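Local structure of prophage Pfl 6 Cro (Pseudomonas fluorescens, 2PIJ) at residues L19-L23 / R49-N53. The protein is a prophage Cro protein with a helix-turn-helix, and probably acts as a dimeric transcriptional repressor that binds operator DNA. Sequence-based numbering, arbitrary orientation.
Sequences LAAAL and RVEAN
Leu23 meets the strand through both of its methyls. CD1 lies 3.7 Å from CB of Ala52, while CD2 rests on the strand backbone, 3.5 Å from O of Val50, and also packs against C of Glu51. With CG anti to the carbonyl carbon (chi1 -67°), the first torsion swings CG to the strand side although the bond to CB does not aim there; the second sets the two methyls. Val50 answers from the strand. Its first torsion (chi1 172°) turns CG1 to the helix, where it lies 3.8 Å from CD1 of Leu19 and 3.9 Å from CD2 of Leu23; the side chains of Leu19 and Val50 cross at about a right angle. Ala22 adds a looser apolar contact, its CB 4.2 Å from CB of Val50.

No direct hydrogen bond joins the segments. One water spans the gap instead, donating to O of Ala22 at 2.9 Å and accepting from N of Val50 at 3.0 Å. On the strand's other face, Glu51 points away from the helix. Its OE2 forms a salt bridge with NH1 of Arg49, lying in the guanidinium plane but met from above the carboxylate plane, while OE1 is hydrogen-bonded to Tyr45.

The segment axes run nearly perpendicular (95°) at 8.2 Å, so the last turn of helix 16-23, the first helix expected of the helix-turn-helix, packs across the start of strand 50-58. Ile42 of strand 40-44 touches Leu19, Val50 and Ala52, and Leu6 and Tyr9 of helix 6-12 also touch Leu19, extending the hydrophobic core. Further along, Ala52 and Asn53 pair with an antiparallel strand of the second subunit, continuing the sheet across the dimer.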
ATOM      1  N   LEU B  19      10.519 -14.154   9.009  1.00 27.84           N
ATOM      2  CA  LEU B  19       9.833 -12.912   8.682  1.00 26.40           C
ATOM      3  C   LEU B  19       9.138 -12.265   9.933  1.00 26.93           C
ATOM      4  O   LEU B  19       9.228 -11.041  10.160  1.00 27.62           O
ATOM      5  CB  LEU B  19       8.833 -13.172   7.571  1.00 25.18           C
ATOM      6  CG  LEU B  19       8.122 -11.906   7.061  1.00 23.69           C
ATOM      7  CD1 LEU B  19       9.120 -10.853   6.504  1.00 21.33           C
ATOM      8  CD2 LEU B  19       7.172 -12.317   6.037  1.00 24.03           C
ATOM      9  N   ALA B  20       8.444 -13.077  10.735  1.00 26.72           N
ATOM     10  CA  ALA B  20       7.720 -12.587  11.914  1.00 27.77           C
ATOM     11  C   ALA B  20       8.685 -11.903  12.862  1.00 29.53           C
ATOM     12  O   ALA B  20       8.410 -10.811  13.380  1.00 29.27           O
ATOM     13  CB  ALA B  20       7.023 -13.739  12.622  1.00 28.42           C
ATOM     14  N   ALA B  21       9.836 -12.553  13.057  1.00 31.09           N
ATOM     15  CA  ALA B  21      10.877 -11.980  13.889  1.00 34.97           C
ATOM     16  C   ALA B  21      11.443 -10.687  13.285  1.00 33.92           C
ATOM     17  O   ALA B  21      11.690  -9.718  14.018  1.00 37.28           O
ATOM     18  CB  ALA B  21      12.012 -13.021  14.211  1.00 37.75           C
ATOM     19  N   ALA B  22      11.679 -10.661  11.978  1.00 32.50           N
ATOM     20  CA  ALA B  22      12.234  -9.435  11.353  1.00 33.29           C
ATOM     21  C   ALA B  22      11.214  -8.265  11.271  1.00 32.02           C
ATOM     22  O   ALA B  22      11.601  -7.084  11.267  1.00 34.61           O
ATOM     23  CB  ALA B  22      12.818  -9.735  10.012  1.00 32.61           C
ATOM     24  N   LEU B  23       9.927  -8.583  11.251  1.00 29.52           N
ATOM     25  CA  LEU B  23       8.913  -7.536  11.318  1.00 30.20           C
ATOM     26  C   LEU B  23       8.514  -7.115  12.753  1.00 32.17           C
ATOM     27  O   LEU B  23       7.903  -6.040  12.930  1.00 33.95           O
ATOM     28  CB  LEU B  23       7.682  -7.956  10.534  1.00 27.15           C
ATOM     29  CG  LEU B  23       7.862  -8.077   9.017  1.00 24.04           C
ATOM     30  CD1 LEU B  23       6.542  -8.735   8.530  1.00 27.39           C
ATOM     31  CD2 LEU B  23       8.252  -6.734   8.271  1.00 24.12           C
ATOM     32  N   ARG B  49      17.213  -4.166   7.469  1.00 42.70           N
ATOM     33  CA  ARG B  49      15.799  -3.946   7.776  1.00 38.50           C
ATOM     34  C   ARG B  49      14.823  -4.632   6.802  1.00 36.56           C
ATOM     35  O   ARG B  49      15.087  -4.816   5.587  1.00 37.32           O
ATOM     36  CB  ARG B  49      15.509  -2.446   7.867  1.00 39.05           C
ATOM     37  CG  ARG B  49      16.262  -1.728   9.021  1.00 43.80           C
ATOM     38  CD  ARG B  49      15.406  -0.616   9.597  1.00 50.90           C
ATOM     39  NE  ARG B  49      15.228   0.503   8.665  0.75 58.20           N
ATOM     40  CZ  ARG B  49      14.064   0.896   8.147  1.00 59.85           C
ATOM     41  NH1 ARG B  49      12.933   0.260   8.464  1.00 54.67           N
ATOM     42  NH2 ARG B  49      14.040   1.943   7.314  1.00 65.07           N
ATOM     43  N   VAL B  50      13.665  -5.002   7.351  1.00 32.68           N
ATOM     44  CA  VAL B  50      12.608  -5.622   6.552  1.00 30.37           C
ATOM     45  C   VAL B  50      11.341  -4.906   6.939  1.00 26.39           C
ATOM     46  O   VAL B  50      11.089  -4.704   8.126  1.00 27.35           O
ATOM     47  CB  VAL B  50      12.494  -7.171   6.710  1.00 32.71           C
ATOM     48  CG1 VAL B  50      11.230  -7.715   5.983  1.00 31.28           C
ATOM     49  CG2 VAL B  50      13.756  -7.871   6.217  1.00 38.90           C
ATOM     50  N   GLU B  51      10.572  -4.473   5.930  1.00 25.06           N
ATOM     51  CA  GLU B  51       9.286  -3.851   6.199  1.00 23.92           C
ATOM     52  C   GLU B  51       8.153  -4.573   5.480  1.00 22.80           C
ATOM     53  O   GLU B  51       8.371  -5.296   4.503  1.00 27.25           O
ATOM     54  CB  GLU B  51       9.246  -2.369   5.830  1.00 21.18           C
ATOM     55  CG  GLU B  51      10.246  -1.523   6.585  1.00 24.23           C
ATOM     56  CD  GLU B  51      10.124  -0.065   6.276  1.00 26.45           C
ATOM     57  OE1 GLU B  51       9.977   0.290   5.097  1.00 30.08           O
ATOM     58  OE2 GLU B  51      10.279   0.724   7.225  1.00 37.29           O
ATOM     59  N   ALA B  52       6.954  -4.347   5.952  1.00 22.49           N
ATOM     60  CA  ALA B  52       5.765  -5.001   5.349  1.00 22.27           C
ATOM     61  C   ALA B  52       4.664  -3.919   5.272  1.00 20.94           C
ATOM     62  O   ALA B  52       4.488  -3.134   6.217  1.00 21.03           O
ATOM     63  CB  ALA B  52       5.303  -6.272   6.113  1.00 24.85           C
ATOM     64  N   ASN B  53       3.862  -4.011   4.217  1.00 20.56           N
ATOM     65  CA  ASN B  53       2.765  -3.063   3.918  1.00 20.24           C
ATOM     66  C   ASN B  53       1.679  -3.821   3.200  1.00 21.45           C
ATOM     67  O   ASN B  53       1.939  -4.635   2.305  1.00 25.03           O
ATOM     68  CB  ASN B  53       3.272  -1.919   2.980  1.00 18.81           C
ATOM     69  CG  ASN B  53       4.225  -0.977   3.673  1.00 21.69           C
ATOM     70  OD1 ASN B  53       3.803  -0.174   4.513  1.00 24.05           O
ATOM     71  ND2 ASN B  53       5.493  -1.000   3.254  1.00 19.68           N
TER
HETATM   72  O   HOH W   1      13.611  -5.150  10.343  1.00 47.76           O